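Side-chain contacts in hypothetical protein (Pseudomonas aeruginosa, PDB 2H1T), which is of unknown function but may bind glycolipids or take part in their metabolism: residues A[146-151]-A[156-161]; A[169-172]-A[178-181]; A[115-120]-A[173-178]; A[131-136]-A[140-145]. All coordinates share one frame; numbering follows the deposited sequence. Where two conformers were deposited one is given.

Interaction 1. Residues A[146-151]-A[156-161]; sequences QAYTRL and YLYENL
A147 pairs with E159, and T149 with L157, through two reciprocal backbone hydrogen bonds each, making an antiparallel beta hairpin whose strand directions differ by 164°. The shortest of the four bonds, L157 N to T149 O, measures 2.8 Å. Q146, Y148, R150, Y156 and Y158 send their side chains to one face of the sheet. There the extended arm of R150, with CG opposite its own backbone N (chi1 172°), crosses the Y156 ring at a slant. R150 CB lies 3.6 Å from Y156 CE2, CG passes CZ more loosely, and R150 CD comes 3.5 Å from Y156 OH; beyond it the guanidinium is held by a salt bridge from NE to D123. Y148 and Y158 form a T-shaped stack: the planes meet at 81°, and Y158 CD1 stands over the rim of one Y148 face, 3.9 Å from Y148 CZ. Next along the same edge, Y158 CE1 lies 3.7 Å from Q146 CD; Q146 NE2 is bonded to D104. Y158 OH bonds a methylpentanediol, probably from the crystallisation liquor, which may mark a pocket. On the face of A147, T149, L157 and E159, polar groups sit among aliphatic ones. E159 forms salt bridges with K167 and R126, and a water joins both strands: it accepts from T149 OG1 at 2.6 Å and donates to L157 O at 3.0 Å and to E159 OE2 at 2.7 Å.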
loop_
_atom_site.group_PDB
_atom_site.type_symbol
_atom_site.label_atom_id
_atom_site.label_comp_id
_atom_site.label_asym_id
_atom_site.label_seq_id
_atom_site.Cartn_x
_atom_site.Cartn_y
_atom_site.Cartn_z
ATOM N N GLN A 146 -28.645 -1.797 8.795
ATOM C CA GLN A 146 -27.907 -2.961 9.266
ATOM C C GLN A 146 -28.621 -3.509 10.483
ATOM O O GLN A 146 -29.343 -2.787 11.143
ATOM C CB GLN A 146 -26.490 -2.580 9.642
ATOM C CG GLN A 146 -25.694 -1.966 8.512
ATOM C CD GLN A 146 -24.288 -1.631 8.888
ATOM O OE1 GLN A 146 -23.910 -1.647 10.076
ATOM N NE2 GLN A 146 -23.463 -1.379 7.872
ATOM N N ALA A 147 -28.393 -4.779 10.804
ATOM C CA ALA A 147 -28.844 -5.302 12.098
ATOM C C ALA A 147 -27.726 -6.016 12.842
ATOM O O ALA A 147 -26.849 -6.673 12.227
ATOM C CB ALA A 147 -30.035 -6.237 11.933
ATOM N N TYR A 148 -27.767 -5.864 14.158
ATOM C CA TYR A 148 -26.915 -6.610 15.070
ATOM C C TYR A 148 -27.762 -7.390 16.080
ATOM O O TYR A 148 -28.693 -6.854 16.703
ATOM C CB TYR A 148 -25.984 -5.655 15.828
ATOM C CG TYR A 148 -24.806 -5.103 15.062
ATOM C CD1 TYR A 148 -24.975 -4.097 14.102
ATOM C CD2 TYR A 148 -23.514 -5.506 15.371
ATOM C CE1 TYR A 148 -23.846 -3.560 13.399
ATOM C CE2 TYR A 148 -22.409 -4.988 14.695
ATOM C CZ TYR A 148 -22.594 -4.032 13.712
ATOM O OH TYR A 148 -21.500 -3.533 13.053
ATOM N N THR A 149 -27.432 -8.676 16.245
ATOM C CA THR A 149 -28.006 -9.465 17.298
ATOM C C THR A 149 -26.908 -10.063 18.185
ATOM O O THR A 149 -25.979 -10.711 17.682
ATOM C CB THR A 149 -28.919 -10.545 16.680
ATOM O OG1 THR A 149 -29.863 -9.896 15.789
ATOM C CG2 THR A 149 -29.639 -11.316 17.757
ATOM N N ARG A 150 -27.006 -9.859 19.500
ATOM C CA ARG A 150 -26.091 -10.492 20.424
ATOM C C ARG A 150 -26.461 -11.964 20.652
ATOM O O ARG A 150 -27.563 -12.292 21.107
ATOM C CB ARG A 150 -26.005 -9.726 21.747
ATOM C CG ARG A 150 -25.201 -10.452 22.803
ATOM C CD ARG A 150 -24.908 -9.580 23.999
ATOM N NE ARG A 150 -24.640 -10.400 25.157
ATOM C CZ ARG A 150 -23.998 -10.004 26.255
ATOM N NH1 ARG A 150 -23.514 -8.782 26.350
ATOM N NH2 ARG A 150 -23.781 -10.885 27.234
ATOM N N LEU A 151 -25.527 -12.854 20.359
ATOM C CA LEU A 151 -25.764 -14.301 20.470
ATOM C C LEU A 151 -25.273 -14.751 21.835
ATOM O O LEU A 151 -25.944 -15.522 22.537
ATOM C CB LEU A 151 -25.067 -15.085 19.354
ATOM C CG LEU A 151 -25.423 -14.668 17.911
ATOM C CD1 LEU A 151 -24.593 -15.491 16.915
ATOM C CD2 LEU A 151 -26.934 -14.807 17.673
ATOM N N TYR A 156 -21.630 -11.858 17.914
ATOM C CA TYR A 156 -22.678 -11.038 17.354
ATOM C C TYR A 156 -23.017 -11.452 15.918
ATOM O O TYR A 156 -22.109 -11.660 15.097
ATOM C CB TYR A 156 -22.218 -9.566 17.325
ATOM C CG TYR A 156 -22.329 -8.929 18.670
ATOM C CD1 TYR A 156 -21.360 -9.164 19.648
ATOM C CD2 TYR A 156 -23.435 -8.134 19.012
ATOM C CE1 TYR A 156 -21.494 -8.611 20.927
ATOM C CE2 TYR A 156 -23.531 -7.549 20.292
ATOM C CZ TYR A 156 -22.582 -7.813 21.235
ATOM O OH TYR A 156 -22.686 -7.276 22.507
ATOM N N LEU A 157 -24.318 -11.571 15.642
ATOM C CA LEU A 157 -24.803 -11.738 14.272
ATOM C C LEU A 157 -24.994 -10.396 13.588
ATOM O O LEU A 157 -25.801 -9.556 14.024
ATOM C CB LEU A 157 -26.083 -12.545 14.239
ATOM C CG LEU A 157 -26.701 -12.824 12.865
ATOM C CD1 LEU A 157 -25.822 -13.797 12.064
ATOM C CD2 LEU A 157 -28.094 -13.325 13.048
ATOM N N TYR A 158 -24.239 -10.199 12.514
ATOM C CA TYR A 158 -24.314 -8.986 11.712
ATOM C C TYR A 158 -25.172 -9.328 10.470
ATOM O O TYR A 158 -25.016 -10.391 9.895
ATOM C CB TYR A 158 -22.903 -8.487 11.271
ATOM C CG TYR A 158 -23.068 -7.443 10.198
ATOM C CD1 TYR A 158 -23.332 -6.114 10.535
ATOM C CD2 TYR A 158 -23.110 -7.809 8.836
ATOM C CE1 TYR A 158 -23.575 -5.164 9.501
ATOM C CE2 TYR A 158 -23.393 -6.900 7.845
ATOM C CZ TYR A 158 -23.631 -5.577 8.188
ATOM O OH TYR A 158 -23.870 -4.665 7.158
ATOM N N GLU A 159 -26.067 -8.446 10.058
ATOM C CA GLU A 159 -26.823 -8.598 8.808
ATOM C C GLU A 159 -26.938 -7.275 8.023
ATOM O O GLU A 159 -27.258 -6.230 8.592
ATOM C CB GLU A 159 -28.240 -9.092 9.087
ATOM C CG GLU A 159 -28.332 -10.330 9.970
ATOM C CD GLU A 159 -29.744 -10.712 10.328
ATOM O OE1 GLU A 159 -30.411 -11.398 9.508
ATOM O OE2 GLU A 159 -30.179 -10.349 11.443
ATOM N N ASN A 160 -26.742 -7.345 6.716
ATOM C CA ASN A 160 -27.177 -6.275 5.817
ATOM C C ASN A 160 -28.694 -6.261 5.696
ATOM O O ASN A 160 -29.324 -7.319 5.472
ATOM C CB ASN A 160 -26.599 -6.496 4.419
ATOM C CG ASN A 160 -27.083 -5.454 3.404
ATOM O OD1 ASN A 160 -28.127 -5.637 2.737
ATOM N ND2 ASN A 160 -26.317 -4.372 3.259
ATOM N N LEU A 161 -29.273 -5.073 5.766
ATOM C CA LEU A 161 -30.709 -4.946 5.568
ATOM C C LEU A 161 -31.081 -4.325 4.237
ATOM O O LEU A 161 -32.262 -4.102 3.988
ATOM C CB LEU A 161 -31.366 -4.204 6.742
ATOM C CG LEU A 161 -31.232 -4.802 8.137
ATOM C CD1 LEU A 161 -32.117 -4.054 9.138
ATOM C CD2 LEU A 161 -31.596 -6.237 8.164
HETATM O O HOH W 1 -28.708 -9.356 13.469
#

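Interaction 2. Residues A[169-172]-A[178-181]; sequences VLLV and VIDY
L171 carries the backbone hydrogen bonds between 169-172 and 178-181. Its N donates to D180 O at 3.0 Å, while its carbonyl serves two donors: I179 N reaches L171 O at 2.7 Å and D180 N reaches it at 3.2 Å, the longer bond also being the more bent at the acceptor. The register accordingly slips by one residue, L171 pairing with D180 but V172 with V178. The aromatic contact is a CH-pi interaction centred on the ring: L170 CD2 sits 3.4 Å from the Y181 ring centroid, only 3° off the normal, so all six ring carbons lie at nearly equal distance from it. With chi1 -45°, L170 CG stands opposite the carbonyl carbon, and the two side chains run alongside each other in the same direction. Apolar packing supplies the rest. V172 CG1 approaches V178 CG2 at 4.2 Å, and L171 CD2 lies 4.1 Å from I179 CB while also passing the carboxylate of D180 at OD2. V178 O accepts from R187 NH1 and from W10 NE1 of the second subunit. Two residues, I179 and D180, facing the single L171 are the signature of a classic beta bulge, here where the hairpin's second strand turns a corner.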
loop_
_atom_site.group_PDB
_atom_site.type_symbol
_atom_site.label_atom_id
_atom_site.label_comp_id
_atom_site.label_asym_id
_atom_site.label_seq_id
_atom_site.Cartn_x
_atom_site.Cartn_y
_atom_site.Cartn_z
ATOM N N VAL A 169 -21.292 -13.980 11.508
ATOM C CA VAL A 169 -21.110 -14.045 12.972
ATOM C C VAL A 169 -19.717 -13.562 13.351
ATOM O O VAL A 169 -18.731 -14.107 12.899
ATOM C CB VAL A 169 -21.229 -15.458 13.559
ATOM C CG1 VAL A 169 -20.747 -15.466 15.044
ATOM C CG2 VAL A 169 -22.645 -15.985 13.439
ATOM N N LEU A 170 -19.649 -12.508 14.167
ATOM C CA LEU A 170 -18.392 -11.882 14.573
ATOM C C LEU A 170 -17.990 -12.385 15.941
ATOM O O LEU A 170 -18.834 -12.485 16.862
ATOM C CB LEU A 170 -18.490 -10.353 14.591
ATOM C CG LEU A 170 -19.182 -9.686 13.384
ATOM C CD1 LEU A 170 -18.965 -8.135 13.450
ATOM C CD2 LEU A 170 -18.779 -10.239 12.076
ATOM N N LEU A 171 -16.720 -12.784 16.057
ATOM C CA LEU A 171 -16.152 -13.129 17.346
ATOM C C LEU A 171 -15.391 -11.872 17.832
ATOM O O LEU A 171 -14.509 -11.359 17.127
ATOM C CB LEU A 171 -15.184 -14.305 17.219
ATOM C CG LEU A 171 -14.517 -14.746 18.505
ATOM C CD1 LEU A 171 -15.468 -15.490 19.454
ATOM C CD2 LEU A 171 -13.297 -15.625 18.213
ATOM N N VAL A 172 -15.768 -11.386 19.008
ATOM C CA VAL A 172 -15.239 -10.174 19.589
ATOM C C VAL A 172 -14.663 -10.445 20.985
ATOM O O VAL A 172 -14.992 -11.442 21.640
ATOM C CB VAL A 172 -16.291 -9.035 19.629
ATOM C CG1 VAL A 172 -16.859 -8.843 18.231
ATOM C CG2 VAL A 172 -17.467 -9.336 20.607
ATOM N N VAL A 178 -13.220 -6.821 17.293
ATOM C CA VAL A 178 -13.283 -8.003 16.484
ATOM C C VAL A 178 -11.967 -8.810 16.561
ATOM O O VAL A 178 -10.849 -8.275 16.330
ATOM C CB VAL A 178 -13.645 -7.667 14.998
ATOM C CG1 VAL A 178 -13.499 -8.876 14.121
ATOM C CG2 VAL A 178 -15.040 -7.100 14.873
ATOM N N ILE A 179 -12.112 -10.079 16.902
ATOM C CA ILE A 179 -11.045 -11.076 16.753
ATOM C C ILE A 179 -11.107 -11.684 15.341
ATOM O O ILE A 179 -10.137 -11.591 14.561
ATOM C CB ILE A 179 -11.154 -12.194 17.872
ATOM C CG1 ILE A 179 -11.086 -11.548 19.254
ATOM C CG2 ILE A 179 -9.979 -13.239 17.784
ATOM C CD1 ILE A 179 -11.281 -12.548 20.416
ATOM N N ASP A 180 -12.232 -12.326 15.043
ATOM C CA ASP A 180 -12.481 -12.972 13.749
ATOM C C ASP A 180 -13.744 -12.426 13.143
ATOM O O ASP A 180 -14.777 -12.400 13.754
ATOM C CB ASP A 180 -12.614 -14.465 13.852
ATOM C CG ASP A 180 -11.336 -15.143 14.251
ATOM O OD1 ASP A 180 -10.252 -14.702 13.787
ATOM O OD2 ASP A 180 -11.411 -16.129 15.019
ATOM N N TYR A 181 -13.602 -11.974 11.927
ATOM C CA TYR A 181 -14.712 -11.643 11.024
ATOM C C TYR A 181 -14.596 -12.757 9.984
ATOM O O TYR A 181 -13.853 -12.657 9.018
ATOM C CB TYR A 181 -14.529 -10.260 10.422
ATOM C CG TYR A 181 -15.825 -9.724 9.869
ATOM C CD1 TYR A 181 -16.620 -10.505 9.024
ATOM C CD2 TYR A 181 -16.251 -8.427 10.167
ATOM C CE1 TYR A 181 -17.809 -10.012 8.500
ATOM C CE2 TYR A 181 -17.436 -7.908 9.627
ATOM C CZ TYR A 181 -18.223 -8.714 8.820
ATOM O OH TYR A 181 -19.406 -8.258 8.282
#

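Interaction 3. Residues A[115-120]-A[173-178]; sequences PIRRLG and DEQGLV
The backbones of I116 and G176 approach to 6.3 Å between CA atoms, where helix 113-119 meets a type I beta turn running from D173 to G176 and closed by the bond from G176 N to D173 O at 2.8 Å. With no side chain on G176, I116 meets backbone here: I116 CD1 comes to 4.2 Å from G176 O, a carbonyl that accepts a hydrogen bond from T113 OG1. The polar link is made by R117. Its arm coils, with chi1, chi2 and chi3 all close to -70°, and this brings the guanidinium edge to the turn, where R117 NH1 donates to Q175 O at 2.7 Å. The oxygen lies close to the guanidinium plane, and the N-H points at it with an angle of 154°. The donor meets the carbonyl from well to the side, at a C=O...N angle of 123°, and R117 CD touches the same oxygen at 3.3 Å. Within the turn, D173 OD1 receives Q175 N and L177 N, each at 2.9 Å, from opposite faces of the carboxylate, which should hold that group's rotation; D173 OD2 pairs with R187. R117 also rests on W58, and Y8 of the second subunit packs on D173 and L177. The bond from Q175 N to D173 OD1 defines an Asx turn. Together with D173 N bonded to L177 O and positive phi at G176, the geometry is that of a type I turn with a G1 bulge at a hairpin tip.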
loop_
_atom_site.group_PDB
_atom_site.type_symbol
_atom_site.label_atom_id
_atom_site.label_comp_id
_atom_site.label_asym_id
_atom_site.label_seq_id
_atom_site.Cartn_x
_atom_site.Cartn_y
_atom_site.Cartn_z
ATOM N N PRO A 115 -21.526 -0.197 17.094
ATOM C CA PRO A 115 -22.856 -0.627 17.539
ATOM C C PRO A 115 -22.806 -1.536 18.759
ATOM O O PRO A 115 -23.652 -1.416 19.643
ATOM C CB PRO A 115 -23.443 -1.331 16.316
ATOM C CG PRO A 115 -22.686 -0.758 15.146
ATOM C CD PRO A 115 -21.291 -0.520 15.684
ATOM N N ILE A 116 -21.783 -2.396 18.830
ATOM C CA ILE A 116 -21.630 -3.286 19.968
ATOM C C ILE A 116 -21.513 -2.509 21.270
ATOM O O ILE A 116 -22.199 -2.809 22.224
ATOM C CB ILE A 116 -20.454 -4.247 19.771
ATOM C CG1 ILE A 116 -20.821 -5.247 18.668
ATOM C CG2 ILE A 116 -20.160 -5.075 21.041
ATOM C CD1 ILE A 116 -19.606 -5.921 18.048
ATOM N N ARG A 117 -20.650 -1.502 21.289
ATOM C CA ARG A 117 -20.380 -0.771 22.518
ATOM C C ARG A 117 -21.488 0.208 22.790
ATOM O O ARG A 117 -21.804 0.467 23.950
ATOM C CB ARG A 117 -19.038 -0.049 22.446
ATOM C CG ARG A 117 -17.835 -0.950 22.454
ATOM C CD ARG A 117 -17.696 -1.657 23.805
ATOM N NE ARG A 117 -17.251 -0.737 24.859
ATOM C CZ ARG A 117 -15.972 -0.492 25.170
ATOM N NH1 ARG A 117 -14.985 -1.105 24.546
ATOM N NH2 ARG A 117 -15.666 0.373 26.122
ATOM N N ARG A 118 -22.046 0.791 21.736
ATOM C CA ARG A 118 -23.098 1.791 21.913
ATOM C C ARG A 118 -24.425 1.176 22.410
ATOM O O ARG A 118 -25.069 1.733 23.318
ATOM C CB ARG A 118 -23.328 2.597 20.612
ATOM C CG ARG A 118 -24.374 3.673 20.748
ATOM C CD ARG A 118 -24.489 4.540 19.522
ATOM N NE ARG A 118 -24.867 3.685 18.397
ATOM C CZ ARG A 118 -26.097 3.234 18.153
ATOM N NH1 ARG A 118 -27.123 3.517 18.970
ATOM N NH2 ARG A 118 -26.299 2.424 17.118
ATOM N N LEU A 119 -24.820 0.041 21.838
ATOM C CA LEU A 119 -26.130 -0.558 22.098
ATOM C C LEU A 119 -26.227 -1.297 23.408
ATOM O O LEU A 119 -27.301 -1.361 23.978
ATOM C CB LEU A 119 -26.532 -1.512 20.980
ATOM C CG LEU A 119 -26.766 -0.892 19.601
ATOM C CD1 LEU A 119 -26.706 -1.946 18.531
ATOM C CD2 LEU A 119 -28.078 -0.134 19.560
ATOM N N GLY A 120 -25.138 -1.895 23.860
ATOM C CA GLY A 120 -25.140 -2.624 25.114
ATOM C C GLY A 120 -26.196 -3.731 25.121
ATOM O O GLY A 120 -26.966 -3.869 26.062
ATOM N N ASP A 173 -13.787 -9.550 21.415
ATOM C CA ASP A 173 -13.202 -9.652 22.748
ATOM C C ASP A 173 -14.037 -8.876 23.718
ATOM O O ASP A 173 -15.075 -8.313 23.363
ATOM C CB ASP A 173 -11.725 -9.201 22.745
ATOM C CG ASP A 173 -11.534 -7.732 22.453
ATOM O OD1 ASP A 173 -12.489 -6.923 22.580
ATOM O OD2 ASP A 173 -10.386 -7.385 22.080
ATOM N N GLU A 174 -13.596 -8.841 24.968
ATOM C CA GLU A 174 -14.370 -8.202 26.004
ATOM C C GLU A 174 -14.548 -6.716 25.863
ATOM O O GLU A 174 -15.436 -6.165 26.501
ATOM C CB GLU A 174 -13.760 -8.482 27.355
ATOM C CG GLU A 174 -13.615 -9.955 27.648
ATOM C CD GLU A 174 -12.188 -10.425 27.441
ATOM O OE1 GLU A 174 -11.718 -10.338 26.271
ATOM O OE2 GLU A 174 -11.554 -10.856 28.468
ATOM N N GLN A 175 -13.738 -6.059 25.040
ATOM C CA GLN A 175 -13.945 -4.651 24.739
ATOM C C GLN A 175 -14.760 -4.444 23.449
ATOM O O GLN A 175 -15.011 -3.315 23.016
ATOM C CB GLN A 175 -12.590 -3.927 24.674
ATOM C CG GLN A 175 -11.856 -3.810 26.034
ATOM C CD GLN A 175 -11.261 -5.133 26.507
ATOM O OE1 GLN A 175 -10.666 -5.868 25.702
ATOM N NE2 GLN A 175 -11.446 -5.470 27.828
ATOM N N GLY A 176 -15.149 -5.539 22.804
ATOM C CA GLY A 176 -15.992 -5.444 21.623
ATOM C C GLY A 176 -15.185 -5.291 20.359
ATOM O O GLY A 176 -15.736 -5.032 19.306
ATOM N N LEU A 177 -13.866 -5.474 20.460
ATOM C CA LEU A 177 -13.017 -5.488 19.291
ATOM C C LEU A 177 -13.071 -6.855 18.607
ATOM O O LEU A 177 -12.936 -7.890 19.239
ATOM C CB LEU A 177 -11.569 -5.087 19.612
ATOM C CG LEU A 177 -11.203 -3.661 20.005
ATOM C CD1 LEU A 177 -11.454 -2.672 18.828
ATOM C CD2 LEU A 177 -11.849 -3.188 21.280
ATOM N N VAL A 178 -13.220 -6.821 17.293
ATOM C CA VAL A 178 -13.283 -8.003 16.484
ATOM C C VAL A 178 -11.967 -8.810 16.561
ATOM O O VAL A 178 -10.849 -8.275 16.330
ATOM C CB VAL A 178 -13.645 -7.667 14.998
ATOM C CG1 VAL A 178 -13.499 -8.876 14.121
ATOM C CG2 VAL A 178 -15.040 -7.100 14.873
#

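Interaction 4. Residues A[131-136]-A[140-145]; sequences ALYIEA and EPRSMR
Y133 and M144 form the closely packed part of this contact, on the face they share with A131 and R142. The selenomethionine methyl, M144 CE, lies over one face of the Y133 ring toward its rim, 3.5 Å from Y133 CD2, with SE 4.6 Å from the ring centroid, a Met-aromatic contact. The bend at chi3 of M144, -75°, turns the methyl onto the ring after an otherwise extended chain. Beside L132, P141 packs between two aliphatic chains: P141 CB meets L132 CD1 at 3.6 Å and I134 CG1 at 3.8 Å. Four backbone hydrogen bonds, two each for the pairs A131–M144 and Y133–R142, hold the strands, although their directions differ by 121°, consistent with a strongly twisted hairpin.

The solvent side is looser. The exposed R142 lays a guanidinium face near Y133 CD2, with its plane at 62° to the ring and R142 NH2 3.7 Å from Y133 CE2. The Y133 hydroxyl donates to E135 OE1 at 2.8 Å, on the anti side of the carboxylate, and R142 NH2 stays 4.9 Å from E135 OE1, too far for a direct contact, though the opposite charges may still attract. Toward E140 two waters bridge the strands: one accepts from E135 N and lies by Y133 O and E140 O, the other accepts from E140 N and lies by E135 O.

Beyond the hairpin, strand 102-106 runs parallel to 126-135 and bonds to the backbones of L132 and I134, while L76 and L78 of strand 72-80, with F97, cover the side of L132, I134 and P141.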
loop_
_atom_site.group_PDB
_atom_site.type_symbol
_atom_site.label_atom_id
_atom_site.label_comp_id
_atom_site.label_asym_id
_atom_site.label_seq_id
_atom_site.Cartn_x
_atom_site.Cartn_y
_atom_site.Cartn_z
ATOM N N ALA A 131 -26.458 2.888 9.589
ATOM C CA ALA A 131 -25.044 3.131 9.629
ATOM C C ALA A 131 -24.632 4.059 8.502
ATOM O O ALA A 131 -25.173 3.997 7.399
ATOM C CB ALA A 131 -24.256 1.800 9.509
ATOM N N LEU A 132 -23.669 4.923 8.752
ATOM C CA LEU A 132 -23.081 5.709 7.649
ATOM C C LEU A 132 -21.918 4.939 7.013
ATOM O O LEU A 132 -20.825 4.836 7.562
ATOM C CB LEU A 132 -22.691 7.119 8.135
ATOM C CG LEU A 132 -22.147 8.066 7.106
ATOM C CD1 LEU A 132 -23.202 8.320 5.983
ATOM C CD2 LEU A 132 -21.737 9.403 7.791
ATOM N N TYR A 133 -22.178 4.362 5.845
ATOM C CA TYR A 133 -21.267 3.392 5.231
ATOM C C TYR A 133 -20.350 4.181 4.313
ATOM O O TYR A 133 -20.816 4.901 3.411
ATOM C CB TYR A 133 -22.042 2.372 4.432
ATOM C CG TYR A 133 -21.167 1.412 3.643
ATOM C CD1 TYR A 133 -20.391 0.442 4.304
ATOM C CD2 TYR A 133 -21.124 1.451 2.248
ATOM C CE1 TYR A 133 -19.589 -0.462 3.598
ATOM C CE2 TYR A 133 -20.322 0.547 1.549
ATOM C CZ TYR A 133 -19.563 -0.395 2.224
ATOM O OH TYR A 133 -18.765 -1.258 1.475
ATOM N N ILE A 134 -19.050 4.034 4.542
ATOM C CA ILE A 134 -18.004 4.761 3.788
ATOM C C ILE A 134 -17.018 3.697 3.291
ATOM O O ILE A 134 -16.329 3.050 4.077
ATOM C CB ILE A 134 -17.264 5.783 4.701
ATOM C CG1 ILE A 134 -18.280 6.669 5.406
ATOM C CG2 ILE A 134 -16.252 6.652 3.862
ATOM C CD1 ILE A 134 -17.732 7.533 6.542
ATOM N N GLU A 135 -16.991 3.526 1.979
ATOM C CA GLU A 135 -16.178 2.513 1.315
ATOM C C GLU A 135 -14.942 3.168 0.751
ATOM O O GLU A 135 -15.037 4.032 -0.143
ATOM C CB GLU A 135 -17.014 1.839 0.238
ATOM C CG GLU A 135 -16.435 0.634 -0.377
ATOM C CD GLU A 135 -17.361 0.058 -1.461
ATOM O OE1 GLU A 135 -18.496 -0.391 -1.139
ATOM O OE2 GLU A 135 -16.930 0.044 -2.626
ATOM N N ALA A 136 -13.774 2.764 1.264
ATOM C CA ALA A 136 -12.520 3.195 0.644
ATOM C C ALA A 136 -12.331 2.424 -0.677
ATOM O O ALA A 136 -12.765 1.276 -0.790
ATOM C CB ALA A 136 -11.327 2.929 1.579
ATOM N N GLU A 140 -17.176 7.954 -0.423
ATOM C CA GLU A 140 -18.471 8.602 -0.706
ATOM C C GLU A 140 -19.519 8.020 0.228
ATOM O O GLU A 140 -20.020 6.925 -0.012
ATOM C CB GLU A 140 -18.847 8.355 -2.155
ATOM C CG GLU A 140 -18.048 9.207 -3.087
ATOM C CD GLU A 140 -17.983 8.639 -4.495
ATOM O OE1 GLU A 140 -18.476 7.502 -4.729
ATOM O OE2 GLU A 140 -17.405 9.327 -5.354
ATOM N N PRO A 141 -19.799 8.709 1.341
ATOM C CA PRO A 141 -20.664 8.038 2.316
ATOM C C PRO A 141 -22.093 7.824 1.862
ATOM O O PRO A 141 -22.626 8.611 1.056
ATOM C CB PRO A 141 -20.653 8.992 3.518
ATOM C CG PRO A 141 -19.331 9.823 3.330
ATOM C CD PRO A 141 -19.354 10.025 1.836
ATOM N N ARG A 142 -22.719 6.769 2.380
ATOM C CA ARG A 142 -24.162 6.662 2.243
ATOM C C ARG A 142 -24.774 5.914 3.377
ATOM O O ARG A 142 -24.133 5.023 3.987
ATOM C CB ARG A 142 -24.548 6.012 0.936
ATOM C CG ARG A 142 -24.071 4.608 0.786
ATOM C CD ARG A 142 -24.308 4.071 -0.624
ATOM N NE ARG A 142 -23.565 2.818 -0.837
ATOM C CZ ARG A 142 -23.978 1.621 -0.445
ATOM N NH1 ARG A 142 -25.130 1.479 0.195
ATOM N NH2 ARG A 142 -23.240 0.539 -0.704
ATOM N N SER A 143 -26.021 6.267 3.666
ATOM C CA SER A 143 -26.757 5.570 4.709
ATOM C C SER A 143 -27.027 4.102 4.343
ATOM O O SER A 143 -27.340 3.775 3.196
ATOM C CB SER A 143 -28.067 6.293 4.999
ATOM O OG SER A 143 -28.705 5.672 6.081
HETATM N N MSE A 144 -26.901 3.216 5.331
HETATM C CA MSE A 144 -27.136 1.781 5.122
HETATM C C MSE A 144 -27.756 1.126 6.359
HETATM O O MSE A 144 -27.227 1.254 7.471
HETATM C CB MSE A 144 -25.841 1.051 4.770
HETATM C CG MSE A 144 -26.049 -0.386 4.484
HETATM SE SE MSE A 144 -24.385 -1.268 4.305
HETATM C CE MSE A 144 -23.966 -0.593 2.554
ATOM N N ARG A 145 -28.881 0.459 6.146
ATOM C CA ARG A 145 -29.596 -0.247 7.194
ATOM C C ARG A 145 -28.889 -1.570 7.507
ATOM O O ARG A 145 -28.557 -2.331 6.608
ATOM C CB ARG A 145 -31.058 -0.476 6.790
ATOM C CG ARG A 145 -31.894 0.817 6.760
ATOM C CD ARG A 145 -33.266 0.636 6.136
ATOM N NE ARG A 145 -33.997 -0.431 6.812
ATOM C CZ ARG A 145 -34.385 -1.575 6.259
ATOM N NH1 ARG A 145 -34.206 -1.829 4.963
ATOM N NH2 ARG A 145 -35.017 -2.462 7.014
HETATM O O HOH W 2 -19.593 4.526 0.895
HETATM O O HOH W 3 -17.285 5.186 -1.169
#

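Overall arrangement
From the N terminus, 115-120 opens the longest loop, which interaction 3 closes only at 173-178. Interactions 4 and 1 both fall within that span, in series: 131-136 returns as 140-145, then 146-151 as 156-161, both drawing on strand 142-152. Interaction 2 starts at 169-172, before interaction 3 is complete, and finishes beyond it, so the two interleave and share V178. Interactions 4, 1 and 2 thus form three of the hairpins of one mixed sheet, while interaction 3 joins the short helix to the tip of the last. Y156 O reaches L170 N at 2.8 Å, a probable hydrogen bond between interactions 1 and 2; interactions 2 and 4 do not touch.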